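Local coordinates for protein SmhB (Serratia marcescens, PDB 6ZZ5) that is one component of the tripartite alpha-pore-forming toxin Smh, here in its soluble form, and probably helps to perforate target-cell membranes, at residues A[131-142]-A[261-272]. Numbering follows the deposited sequence.
Sequences NDKLIIDSNNYQ and GSGYRGLQTQAQ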
ATOM      1  N   ASN A 131      -4.062 -10.477  -5.182  1.00 17.07           N
ATOM      2  CA  ASN A 131      -5.357 -10.223  -4.502  1.00 18.00           C
ATOM      3  C   ASN A 131      -6.210 -11.472  -4.603  1.00 17.91           C
ATOM      4  O   ASN A 131      -6.799 -11.872  -3.591  1.00 19.92           O
ATOM      5  CB  ASN A 131      -6.033  -8.971  -5.045  1.00 20.70           C
ATOM      6  CG  ASN A 131      -7.249  -8.577  -4.260  1.00 26.97           C
ATOM      7  OD1 ASN A 131      -7.230  -8.592  -3.028  1.00 19.73           O
ATOM      8  ND2 ASN A 131      -8.269  -8.147  -4.984  1.00 20.23           N
ATOM      9  N   ASP A 132      -6.321 -12.056  -5.790  1.00 19.54           N
ATOM     10  CA  ASP A 132      -7.187 -13.247  -6.010  1.00 21.73           C
ATOM     11  C   ASP A 132      -6.698 -14.395  -5.126  1.00 20.65           C
ATOM     12  O   ASP A 132      -7.534 -15.014  -4.419  1.00 17.91           O
ATOM     13  CB  ASP A 132      -7.250 -13.651  -7.490  1.00 20.69           C
ATOM     14  CG  ASP A 132      -7.965 -12.604  -8.331  1.00 26.95           C
ATOM     15  OD1 ASP A 132      -8.674 -11.792  -7.734  1.00 26.54           O
ATOM     16  OD2 ASP A 132      -7.775 -12.603  -9.588  1.00 32.97           O
ATOM     17  N   LYS A 133      -5.396 -14.675  -5.107  1.00 17.46           N
ATOM     18  CA  LYS A 133      -4.860 -15.791  -4.295  1.00 19.12           C
ATOM     19  C   LYS A 133      -5.121 -15.500  -2.799  1.00 19.11           C
ATOM     20  O   LYS A 133      -5.464 -16.435  -2.076  1.00 18.96           O
ATOM     21  CB  LYS A 133      -3.366 -15.953  -4.515  1.00 26.50           C
ATOM     22  CG  LYS A 133      -3.004 -16.395  -5.913  1.00 41.84           C
ATOM     23  CD  LYS A 133      -1.498 -16.497  -6.093  1.00 60.41           C
ATOM     24  CE  LYS A 133      -1.101 -16.560  -7.551  1.00 61.96           C
ATOM     25  NZ  LYS A 133       0.014 -17.511  -7.734  1.00 61.61           N
ATOM     26  N   LEU A 134      -4.996 -14.229  -2.387  1.00 15.66           N
ATOM     27  CA  LEU A 134      -5.177 -13.800  -0.987  1.00 17.36           C
ATOM     28  C   LEU A 134      -6.668 -13.959  -0.618  1.00 16.93           C
ATOM     29  O   LEU A 134      -6.960 -14.342   0.540  1.00 16.01           O
ATOM     30  CB  LEU A 134      -4.676 -12.373  -0.775  1.00 14.95           C
ATOM     31  CG  LEU A 134      -3.166 -12.222  -0.593  1.00 15.91           C
ATOM     32  CD1 LEU A 134      -2.774 -10.753  -0.721  1.00 16.81           C
ATOM     33  CD2 LEU A 134      -2.709 -12.817   0.747  1.00 17.54           C
ATOM     34  N   ILE A 135      -7.577 -13.714  -1.551  1.00 16.82           N
ATOM     35  CA  ILE A 135      -9.047 -13.881  -1.312  1.00 17.22           C
ATOM     36  C   ILE A 135      -9.266 -15.371  -0.992  1.00 17.33           C
ATOM     37  O   ILE A 135      -9.844 -15.699   0.079  1.00 18.27           O
ATOM     38  CB  ILE A 135      -9.904 -13.385  -2.479  1.00 17.67           C
ATOM     39  CG1 ILE A 135      -9.829 -11.865  -2.566  1.00 17.48           C
ATOM     40  CG2 ILE A 135     -11.357 -13.860  -2.328  1.00 18.26           C
ATOM     41  CD1 ILE A 135     -10.328 -11.284  -3.844  1.00 19.33           C
ATOM     42  N   ILE A 136      -8.709 -16.249  -1.830  1.00 16.18           N
ATOM     43  CA  ILE A 136      -8.953 -17.710  -1.696  1.00 17.73           C
ATOM     44  C   ILE A 136      -8.316 -18.121  -0.369  1.00 18.34           C
ATOM     45  O   ILE A 136      -9.000 -18.787   0.492  1.00 18.98           O
ATOM     46  CB  ILE A 136      -8.395 -18.444  -2.924  1.00 18.37           C
ATOM     47  CG1 ILE A 136      -9.174 -18.101  -4.200  1.00 19.14           C
ATOM     48  CG2 ILE A 136      -8.379 -19.953  -2.728  1.00 18.47           C
ATOM     49  CD1 ILE A 136      -8.309 -18.171  -5.466  1.00 19.61           C
ATOM     50  N   ASP A 137      -7.041 -17.803  -0.213  1.00 17.84           N
ATOM     51  CA  ASP A 137      -6.254 -18.369   0.918  1.00 19.05           C
ATOM     52  C   ASP A 137      -6.810 -17.809   2.235  1.00 17.99           C
ATOM     53  O   ASP A 137      -6.965 -18.590   3.169  1.00 17.94           O
ATOM     54  CB  ASP A 137      -4.725 -18.197   0.769  1.00 21.75           C
ATOM     55  CG  ASP A 137      -4.076 -19.061  -0.300  1.00 25.04           C
ATOM     56  OD1 ASP A 137      -4.715 -20.014  -0.783  1.00 22.95           O
ATOM     57  OD2 ASP A 137      -2.984 -18.705  -0.725  1.00 24.28           O
ATOM     58  N   SER A 138      -7.099 -16.511   2.353  1.00 15.97           N
ATOM     59  CA  SER A 138      -7.567 -15.924   3.627  1.00 17.95           C
ATOM     60  C   SER A 138      -8.960 -16.487   3.953  1.00 22.06           C
ATOM     61  O   SER A 138      -9.212 -16.738   5.146  1.00 21.75           O
ATOM     62  CB  SER A 138      -7.575 -14.396   3.613  1.00 19.72           C
ATOM     63  OG  SER A 138      -8.479 -13.937   2.653  1.00 23.44           O
ATOM     64  N   ASN A 139      -9.801 -16.783   2.953  1.00 19.67           N
ATOM     65  CA  ASN A 139     -11.139 -17.358   3.237  1.00 19.95           C
ATOM     66  C   ASN A 139     -10.978 -18.813   3.706  1.00 23.29           C
ATOM     67  O   ASN A 139     -11.646 -19.187   4.684  1.00 21.89           O
ATOM     68  CB  ASN A 139     -12.139 -17.197   2.099  1.00 21.84           C
ATOM     69  CG  ASN A 139     -12.712 -15.785   2.116  1.00 33.96           C
ATOM     70  OD1 ASN A 139     -13.699 -15.560   2.823  1.00 28.07           O
ATOM     71  ND2 ASN A 139     -12.142 -14.856   1.325  1.00 17.78           N
ATOM     72  N   ASN A 140     -10.164 -19.612   3.023  1.00 19.94           N
ATOM     73  CA  ASN A 140      -9.936 -21.025   3.447  1.00 22.00           C
ATOM     74  C   ASN A 140      -9.340 -21.068   4.869  1.00 21.04           C
ATOM     75  O   ASN A 140      -9.751 -21.934   5.612  1.00 19.90           O
ATOM     76  CB  ASN A 140      -9.132 -21.816   2.413  1.00 20.22           C
ATOM     77  CG  ASN A 140     -10.045 -22.261   1.295  1.00 23.43           C
ATOM     78  OD1 ASN A 140     -11.045 -22.943   1.524  1.00 23.62           O
ATOM     79  ND2 ASN A 140      -9.758 -21.863   0.082  1.00 24.74           N
ATOM     80  N   TYR A 141      -8.455 -20.132   5.213  1.00 20.71           N
ATOM     81  CA  TYR A 141      -7.809 -20.038   6.545  1.00 21.04           C
ATOM     82  C   TYR A 141      -8.895 -19.986   7.622  1.00 24.46           C
ATOM     83  O   TYR A 141      -8.730 -20.640   8.662  1.00 22.37           O
ATOM     84  CB  TYR A 141      -6.824 -18.874   6.677  1.00 20.70           C
ATOM     85  CG  TYR A 141      -6.270 -18.754   8.083  1.00 18.05           C
ATOM     86  CD1 TYR A 141      -5.139 -19.436   8.463  1.00 18.96           C
ATOM     87  CD2 TYR A 141      -6.998 -18.104   9.067  1.00 18.94           C
ATOM     88  CE1 TYR A 141      -4.711 -19.428   9.780  1.00 19.70           C
ATOM     89  CE2 TYR A 141      -6.597 -18.089  10.397  1.00 20.32           C
ATOM     90  CZ  TYR A 141      -5.440 -18.766  10.754  1.00 21.80           C
ATOM     91  OH  TYR A 141      -4.990 -18.729  12.046  1.00 21.88           O
ATOM     92  N   GLN A 142      -9.963 -19.211   7.434  1.00 24.83           N
ATOM     93  CA  GLN A 142     -11.010 -19.058   8.491  1.00 26.54           C
ATOM     94  C   GLN A 142     -11.618 -20.412   8.855  1.00 21.05           C
ATOM     95  O   GLN A 142     -12.004 -20.567   9.995  1.00 24.38           O
ATOM     96  CB  GLN A 142     -12.122 -18.100   8.038  1.00 31.18           C
ATOM     97  CG  GLN A 142     -11.689 -16.643   8.023  1.00 30.86           C
ATOM     98  CD  GLN A 142     -11.096 -16.192   9.345  1.00 28.84           C
ATOM     99  OE1 GLN A 142      -9.962 -15.767   9.417  1.00 38.34           O
ATOM    100  NE2 GLN A 142     -11.866 -16.285  10.402  1.00 29.63           N
ATOM    101  N   GLY A 261      -6.018 -14.975  11.501  1.00 21.14           N
ATOM    102  CA  GLY A 261      -7.074 -14.874  10.483  1.00 21.46           C
ATOM    103  C   GLY A 261      -7.373 -13.416  10.119  1.00 19.85           C
ATOM    104  O   GLY A 261      -7.485 -13.106   8.920  1.00 18.25           O
ATOM    105  N   SER A 262      -7.487 -12.540  11.097  1.00 18.07           N
ATOM    106  CA  SER A 262      -7.753 -11.097  10.871  1.00 19.62           C
ATOM    107  C   SER A 262      -6.549 -10.522  10.131  1.00 18.79           C
ATOM    108  O   SER A 262      -6.789  -9.745   9.248  1.00 20.95           O
ATOM    109  CB  SER A 262      -8.008 -10.331  12.138  1.00 18.72           C
ATOM    110  OG  SER A 262      -9.136 -10.858  12.811  1.00 27.41           O
ATOM    111  N   GLY A 263      -5.330 -10.983  10.461  1.00 22.37           N
ATOM    112  CA  GLY A 263      -4.106 -10.533   9.780  1.00 19.46           C
ATOM    113  C   GLY A 263      -4.089 -10.978   8.326  1.00 19.53           C
ATOM    114  O   GLY A 263      -3.629 -10.215   7.481  1.00 19.24           O
ATOM    115  N   TYR A 264      -4.544 -12.192   8.050  1.00 15.96           N
ATOM    116  CA  TYR A 264      -4.547 -12.777   6.701  1.00 19.20           C
ATOM    117  C   TYR A 264      -5.599 -12.018   5.874  1.00 19.20           C
ATOM    118  O   TYR A 264      -5.310 -11.604   4.717  1.00 16.48           O
ATOM    119  CB  TYR A 264      -4.771 -14.285   6.797  1.00 21.79           C
ATOM    120  CG  TYR A 264      -4.177 -15.158   5.719  1.00 20.54           C
ATOM    121  CD1 TYR A 264      -3.808 -14.663   4.485  1.00 18.03           C
ATOM    122  CD2 TYR A 264      -3.960 -16.496   5.955  1.00 18.50           C
ATOM    123  CE1 TYR A 264      -3.246 -15.461   3.517  1.00 18.85           C
ATOM    124  CE2 TYR A 264      -3.326 -17.304   5.011  1.00 19.36           C
ATOM    125  CZ  TYR A 264      -2.983 -16.792   3.788  1.00 20.15           C
ATOM    126  OH  TYR A 264      -2.378 -17.554   2.845  1.00 20.95           O
ATOM    127  N   ARG A 265      -6.789 -11.816   6.439  1.00 16.88           N
ATOM    128  CA  ARG A 265      -7.864 -11.040   5.751  1.00 20.67           C
ATOM    129  C   ARG A 265      -7.391  -9.608   5.537  1.00 20.58           C
ATOM    130  O   ARG A 265      -7.654  -9.092   4.474  1.00 18.37           O
ATOM    131  CB  ARG A 265      -9.199 -11.174   6.496  1.00 25.58           C
ATOM    132  CG  ARG A 265      -9.795 -12.556   6.170  1.00 37.35           C
ATOM    133  CD  ARG A 265     -11.206 -12.881   6.708  1.00 37.84           C
ATOM    134  NE  ARG A 265     -11.097 -12.928   8.159  1.00 64.57           N
ATOM    135  CZ  ARG A 265     -11.425 -11.953   9.000  1.00 47.38           C
ATOM    136  NH1 ARG A 265     -11.910 -10.822   8.515  1.00 36.66           N
ATOM    137  NH2 ARG A 265     -11.261 -12.138  10.309  1.00 42.66           N
ATOM    138  N   GLY A 266      -6.723  -9.014   6.528  1.00 19.13           N
ATOM    139  CA  GLY A 266      -6.213  -7.622   6.461  1.00 19.87           C
ATOM    140  C   GLY A 266      -5.169  -7.485   5.359  1.00 17.86           C
ATOM    141  O   GLY A 266      -5.144  -6.420   4.651  1.00 17.01           O
ATOM    142  N   LEU A 267      -4.359  -8.536   5.139  1.00 16.44           N
ATOM    143  CA  LEU A 267      -3.359  -8.530   4.043  1.00 15.66           C
ATOM    144  C   LEU A 267      -4.122  -8.528   2.705  1.00 17.53           C
ATOM    145  O   LEU A 267      -3.764  -7.719   1.809  1.00 17.17           O
ATOM    146  CB  LEU A 267      -2.423  -9.729   4.156  1.00 16.20           C
ATOM    147  CG  LEU A 267      -1.400  -9.860   3.046  1.00 19.63           C
ATOM    148  CD1 LEU A 267      -0.518  -8.623   2.931  1.00 23.77           C
ATOM    149  CD2 LEU A 267      -0.586 -11.123   3.244  1.00 21.45           C
ATOM    150  N   GLN A 268      -5.197  -9.290   2.600  1.00 16.57           N
ATOM    151  CA  GLN A 268      -6.067  -9.259   1.406  1.00 16.54           C
ATOM    152  C   GLN A 268      -6.688  -7.863   1.214  1.00 17.73           C
ATOM    153  O   GLN A 268      -6.648  -7.337   0.079  1.00 16.32           O
ATOM    154  CB  GLN A 268      -7.131 -10.349   1.423  1.00 19.67           C
ATOM    155  CG  GLN A 268      -7.870 -10.380   0.080  1.00 17.72           C
ATOM    156  CD  GLN A 268      -9.092  -9.494   0.099  1.00 17.58           C
ATOM    157  OE1 GLN A 268      -9.830  -9.539   1.069  1.00 17.85           O
ATOM    158  NE2 GLN A 268      -9.322  -8.766  -0.982  1.00 17.45           N
ATOM    159  N   THR A 269      -7.148  -7.237   2.281  1.00 16.48           N
ATOM    160  CA  THR A 269      -7.725  -5.865   2.248  1.00 18.13           C
ATOM    161  C   THR A 269      -6.696  -4.893   1.650  1.00 19.81           C
ATOM    162  O   THR A 269      -7.050  -4.107   0.730  1.00 17.05           O
ATOM    163  CB  THR A 269      -8.230  -5.383   3.614  1.00 16.58           C
ATOM    164  OG1 THR A 269      -9.241  -6.333   3.945  1.00 19.85           O
ATOM    165  CG2 THR A 269      -8.806  -3.992   3.569  1.00 21.39           C
ATOM    166  N   GLN A 270      -5.451  -4.974   2.110  1.00 16.63           N
ATOM    167  CA  GLN A 270      -4.375  -4.113   1.597  1.00 15.72           C
ATOM    168  C   GLN A 270      -4.161  -4.399   0.106  1.00 14.98           C
ATOM    169  O   GLN A 270      -3.955  -3.447  -0.687  1.00 17.47           O
ATOM    170  CB  GLN A 270      -3.106  -4.347   2.398  1.00 20.56           C
ATOM    171  CG  GLN A 270      -3.259  -4.012   3.863  1.00 24.97           C
ATOM    172  CD  GLN A 270      -3.393  -2.519   3.947  1.00 34.13           C
ATOM    173  OE1 GLN A 270      -2.592  -1.768   3.395  1.00 62.64           O
ATOM    174  NE2 GLN A 270      -4.500  -2.089   4.462  1.00 24.09           N
ATOM    175  N   ALA A 271      -4.201  -5.654  -0.301  1.00 15.23           N
ATOM    176  CA  ALA A 271      -3.961  -6.037  -1.714  1.00 16.04           C
ATOM    177  C   ALA A 271      -5.088  -5.476  -2.585  1.00 17.55           C
ATOM    178  O   ALA A 271      -4.781  -5.023  -3.691  1.00 17.56           O
ATOM    179  CB  ALA A 271      -3.818  -7.540  -1.884  1.00 19.73           C
ATOM    180  N   GLN A 272      -6.318  -5.478  -2.083  1.00 18.77           N
ATOM    181  CA  GLN A 272      -7.484  -4.927  -2.820  1.00 17.16           C
ATOM    182  C   GLN A 272      -7.233  -3.428  -3.068  1.00 17.84           C
ATOM    183  O   GLN A 272      -7.453  -2.950  -4.180  1.00 16.18           O
ATOM    184  CB  GLN A 272      -8.786  -5.241  -2.116  1.00 17.59           C
ATOM    185  CG  GLN A 272     -10.037  -4.811  -2.907  1.00 21.96           C
ATOM    186  CD  GLN A 272     -10.305  -5.760  -4.057  1.00 24.64           C
ATOM    187  OE1 GLN A 272     -10.563  -6.938  -3.842  1.00 37.09           O
ATOM    188  NE2 GLN A 272     -10.149  -5.285  -5.266  1.00 25.50           N
TER
HETATM  189  O   HOH W   1     -10.368 -12.024   2.402  1.00 25.68           O
HETATM  190  O   HOH W   2     -10.253 -14.406  12.477  1.00 29.03           O
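Tyr264 lays its ring against the backbone of the facing helix, a knob set among Leu134, Asp137, Ser138 and Tyr141: Ser138 CA stands over one face, 4.1 Å from the ring centroid, while Leu134 CD2 meets the ring at its edge. CG is roughly anti to the backbone N (chi1 -151°), which carries the ring across toward residues 134-141. Tyr141 flanks the ring, its CB 3.8 Å from Tyr264 CD2. Beyond it, the Tyr141 ring lies close to the backbone of Gly261, with Tyr141 CE2 3.3 Å from Gly261 CA. Leu134 is a knob from the other helix, filling a hole made by Tyr264, Leu267, Gln268 and Ala271; its two methyls divide the work, CD1 resting on Ala271 CB and CD2 on Leu267 CD2.

Helices 99-151 and 252-300 thus pack antiparallel, 163° between the local axes and 8.8 Å apart, with the knobs-into-holes interlock of an alpha-helical bundle, in keeping with the HBL-like toxin family. Along one border of the apolar seam runs a polar chain. Asn131 is gripped twice: OD1 accepts a nearly straight bond from Gln268 NE2 (2.9 Å), and ND2 donates to Gln272 OE1 (2.8 Å), approaching from above that carbonyl's plane. Together the two bonds probably settle the rotation of the Asn131 amide. A bend at chi2 folds the Gln268 amide against Ile135 CG1, and a water joins its OE1 to Ser138 OG, itself bonded to Leu134 O. Farther along, Arg265 NE makes a weak bond to Gln142 OE1, with the amide and guanidinium planes almost perpendicular, and a second water links Gln142 NE2 to Arg265 NH2.

In the next shell, Asp167 of helix 156-184 forms a salt bridge with Arg265 NH1, and the Tyr141 hydroxyl bonds to Ala257 O. His60, on helix 44-92, bonds to Asp137 OD2 and touches both Leu134 and Tyr264.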